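Local structure of peptidase C51 domain-containing protein (Streptococcus mutans, 3L9A) at residues F11-N16 against A69-I74. The protein is of unknown function but, as a phage-associated protein carrying a CHAP domain, probably cleaves cell-wall peptidoglycan, this chain being its C-terminal domain. Numbering follows the deposited sequence.
Sequences FFVITN and AFLQRI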
loop_
_atom_site.group_PDB
_atom_site.type_symbol
_atom_site.label_atom_id
_atom_site.label_comp_id
_atom_site.label_asym_id
_atom_site.label_seq_id
_atom_site.Cartn_x
_atom_site.Cartn_y
_atom_site.Cartn_z
ATOM N N PHE A 11 -11.048 3.799 -1.119
ATOM C CA PHE A 11 -12.457 3.632 -1.477
ATOM C C PHE A 11 -13.235 4.879 -1.114
ATOM O O PHE A 11 -12.767 5.703 -0.322
ATOM C CB PHE A 11 -13.075 2.379 -0.831
ATOM C CG PHE A 11 -13.011 2.342 0.687
ATOM C CD1 PHE A 11 -14.054 2.841 1.457
ATOM C CD2 PHE A 11 -11.941 1.746 1.339
ATOM C CE1 PHE A 11 -14.027 2.754 2.853
ATOM C CE2 PHE A 11 -11.899 1.675 2.743
ATOM C CZ PHE A 11 -12.950 2.170 3.488
ATOM N N PHE A 12 -14.423 5.016 -1.696
ATOM C CA PHE A 12 -15.335 6.091 -1.323
ATOM C C PHE A 12 -16.472 5.572 -0.448
ATOM O O PHE A 12 -16.945 4.436 -0.621
ATOM C CB PHE A 12 -16.023 6.672 -2.562
ATOM C CG PHE A 12 -15.164 7.548 -3.441
ATOM C CD1 PHE A 12 -14.511 8.677 -2.941
ATOM C CD2 PHE A 12 -15.096 7.289 -4.806
ATOM C CE1 PHE A 12 -13.775 9.510 -3.798
ATOM C CE2 PHE A 12 -14.368 8.116 -5.658
ATOM C CZ PHE A 12 -13.712 9.223 -5.154
ATOM N N VAL A 13 -16.937 6.433 0.451
ATOM C CA VAL A 13 -18.247 6.267 1.078
ATOM C C VAL A 13 -19.002 7.582 0.913
ATOM O O VAL A 13 -18.398 8.618 0.625
ATOM C CB VAL A 13 -18.173 5.854 2.583
ATOM C CG1 VAL A 13 -17.441 4.529 2.749
ATOM C CG2 VAL A 13 -17.538 6.931 3.434
ATOM N N ILE A 14 -20.320 7.528 1.097
ATOM C CA ILE A 14 -21.168 8.719 1.015
ATOM C C ILE A 14 -21.993 8.770 2.287
ATOM O O ILE A 14 -22.620 7.783 2.652
ATOM C CB ILE A 14 -22.095 8.707 -0.224
ATOM C CG1 ILE A 14 -21.302 8.407 -1.497
ATOM C CG2 ILE A 14 -22.831 10.039 -0.342
ATOM C CD1 ILE A 14 -22.123 8.453 -2.770
ATOM N N THR A 15 -21.992 9.908 2.976
ATOM C CA THR A 15 -22.726 9.986 4.248
ATOM C C THR A 15 -24.232 9.890 4.032
ATOM O O THR A 15 -24.776 10.457 3.072
ATOM C CB THR A 15 -22.404 11.261 5.015
ATOM O OG1 THR A 15 -22.847 12.377 4.243
ATOM C CG2 THR A 15 -20.902 11.360 5.313
ATOM N N ASN A 16 -24.901 9.179 4.939
ATOM C CA ASN A 16 -26.346 8.974 4.843
ATOM C C ASN A 16 -27.182 10.130 5.386
ATOM O O ASN A 16 -28.394 10.162 5.185
ATOM C CB ASN A 16 -26.760 7.677 5.551
ATOM C CG ASN A 16 -26.697 7.781 7.072
ATOM O OD1 ASN A 16 -26.069 8.681 7.625
ATOM N ND2 ASN A 16 -27.342 6.836 7.751
ATOM N N ALA A 69 -21.900 4.943 12.594
ATOM C CA ALA A 69 -21.453 3.603 12.998
ATOM C C ALA A 69 -20.576 2.961 11.930
ATOM O O ALA A 69 -19.623 2.242 12.246
ATOM C CB ALA A 69 -22.641 2.706 13.330
ATOM N N PHE A 70 -20.886 3.220 10.662
ATOM C CA PHE A 70 -20.070 2.716 9.564
ATOM C C PHE A 70 -18.680 3.364 9.582
ATOM O O PHE A 70 -17.652 2.684 9.433
ATOM C CB PHE A 70 -20.789 2.968 8.235
ATOM C CG PHE A 70 -20.256 2.135 7.096
ATOM C CD1 PHE A 70 -19.197 2.578 6.315
ATOM C CD2 PHE A 70 -20.818 0.890 6.825
ATOM C CE1 PHE A 70 -18.703 1.784 5.267
ATOM C CE2 PHE A 70 -20.339 0.091 5.783
ATOM C CZ PHE A 70 -19.281 0.534 5.011
ATOM N N LEU A 71 -18.638 4.680 9.786
ATOM C CA LEU A 71 -17.349 5.356 9.879
ATOM C C LEU A 71 -16.532 4.857 11.074
ATOM O O LEU A 71 -15.321 4.729 10.980
ATOM C CB LEU A 71 -17.508 6.878 9.908
ATOM C CG LEU A 71 -18.304 7.522 8.765
ATOM C CD1 LEU A 71 -18.147 9.037 8.799
ATOM C CD2 LEU A 71 -17.902 6.985 7.399
ATOM N N GLN A 72 -17.204 4.534 12.177
ATOM C CA GLN A 72 -16.511 4.000 13.342
ATOM C C GLN A 72 -15.851 2.654 13.045
ATOM O O GLN A 72 -14.760 2.383 13.532
ATOM C CB GLN A 72 -17.457 3.913 14.546
ATOM C CG GLN A 72 -16.772 3.421 15.837
ATOM C CD GLN A 72 -15.647 4.336 16.298
ATOM O OE1 GLN A 72 -15.640 5.528 15.991
ATOM N NE2 GLN A 72 -14.692 3.785 17.047
ATOM N N ARG A 73 -16.486 1.827 12.212
ATOM C CA ARG A 73 -15.834 0.598 11.769
ATOM C C ARG A 73 -14.561 0.899 10.982
ATOM O O ARG A 73 -13.573 0.190 11.114
ATOM C CB ARG A 73 -16.789 -0.249 10.936
ATOM C CG ARG A 73 -17.911 -0.904 11.703
ATOM C CD ARG A 73 -17.424 -2.122 12.494
ATOM N NE ARG A 73 -18.568 -2.787 13.115
ATOM C CZ ARG A 73 -18.673 -3.110 14.402
ATOM N NH1 ARG A 73 -17.686 -2.880 15.259
ATOM N NH2 ARG A 73 -19.783 -3.703 14.824
ATOM N N ILE A 74 -14.584 1.939 10.154
ATOM C CA ILE A 74 -13.396 2.330 9.415
ATOM C C ILE A 74 -12.269 2.710 10.395
ATOM O O ILE A 74 -11.109 2.332 10.200
ATOM C CB ILE A 74 -13.691 3.461 8.410
ATOM C CG1 ILE A 74 -14.698 2.986 7.354
ATOM C CG2 ILE A 74 -12.389 3.935 7.764
ATOM C CD1 ILE A 74 -15.183 4.069 6.419
#
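V13 spreads its two methyls over separate side chains of helix 68-78: CG1 lies 3.9 Å from CE1 of F70, while CG2 stands 4.0 Å from CD2 of L71. A chi1 of -60° turns the fork so that CG1 lies beside the backbone N, anti to the carbonyl carbon, and CG2 between N and that carbon. CG1 meets the F70 ring obliquely and has a looser neighbour in I74, whose CD1 is 4.3 Å away. F70, L71 and I74, from about one turn of the helix, line the side of V13 that faces it. Two residues back along the strand, F11 and I74 reach toward each other tip to tip; I74 CD1 comes to the ring's edge, near its plane, at 4.0 Å from CE1 of F11. The contact is wholly apolar, made by side chains at ordinary van der Waals distances, and it leaves the backbones well apart, with strand and helix axes 10.5 Å from each other at closest. They run roughly antiparallel, at 152°, with the helix laid on one face of the mixed sheet. L71 also touches Y19 and F21 of strand 19-21, and F51 of the second subunit meets the F70 ring and packs on I74. Strand 11-15 itself lies between strands 61-66 and 31-35, parallel to the first and antiparallel to the second, with helix 68-78 following closely on strand 61-66.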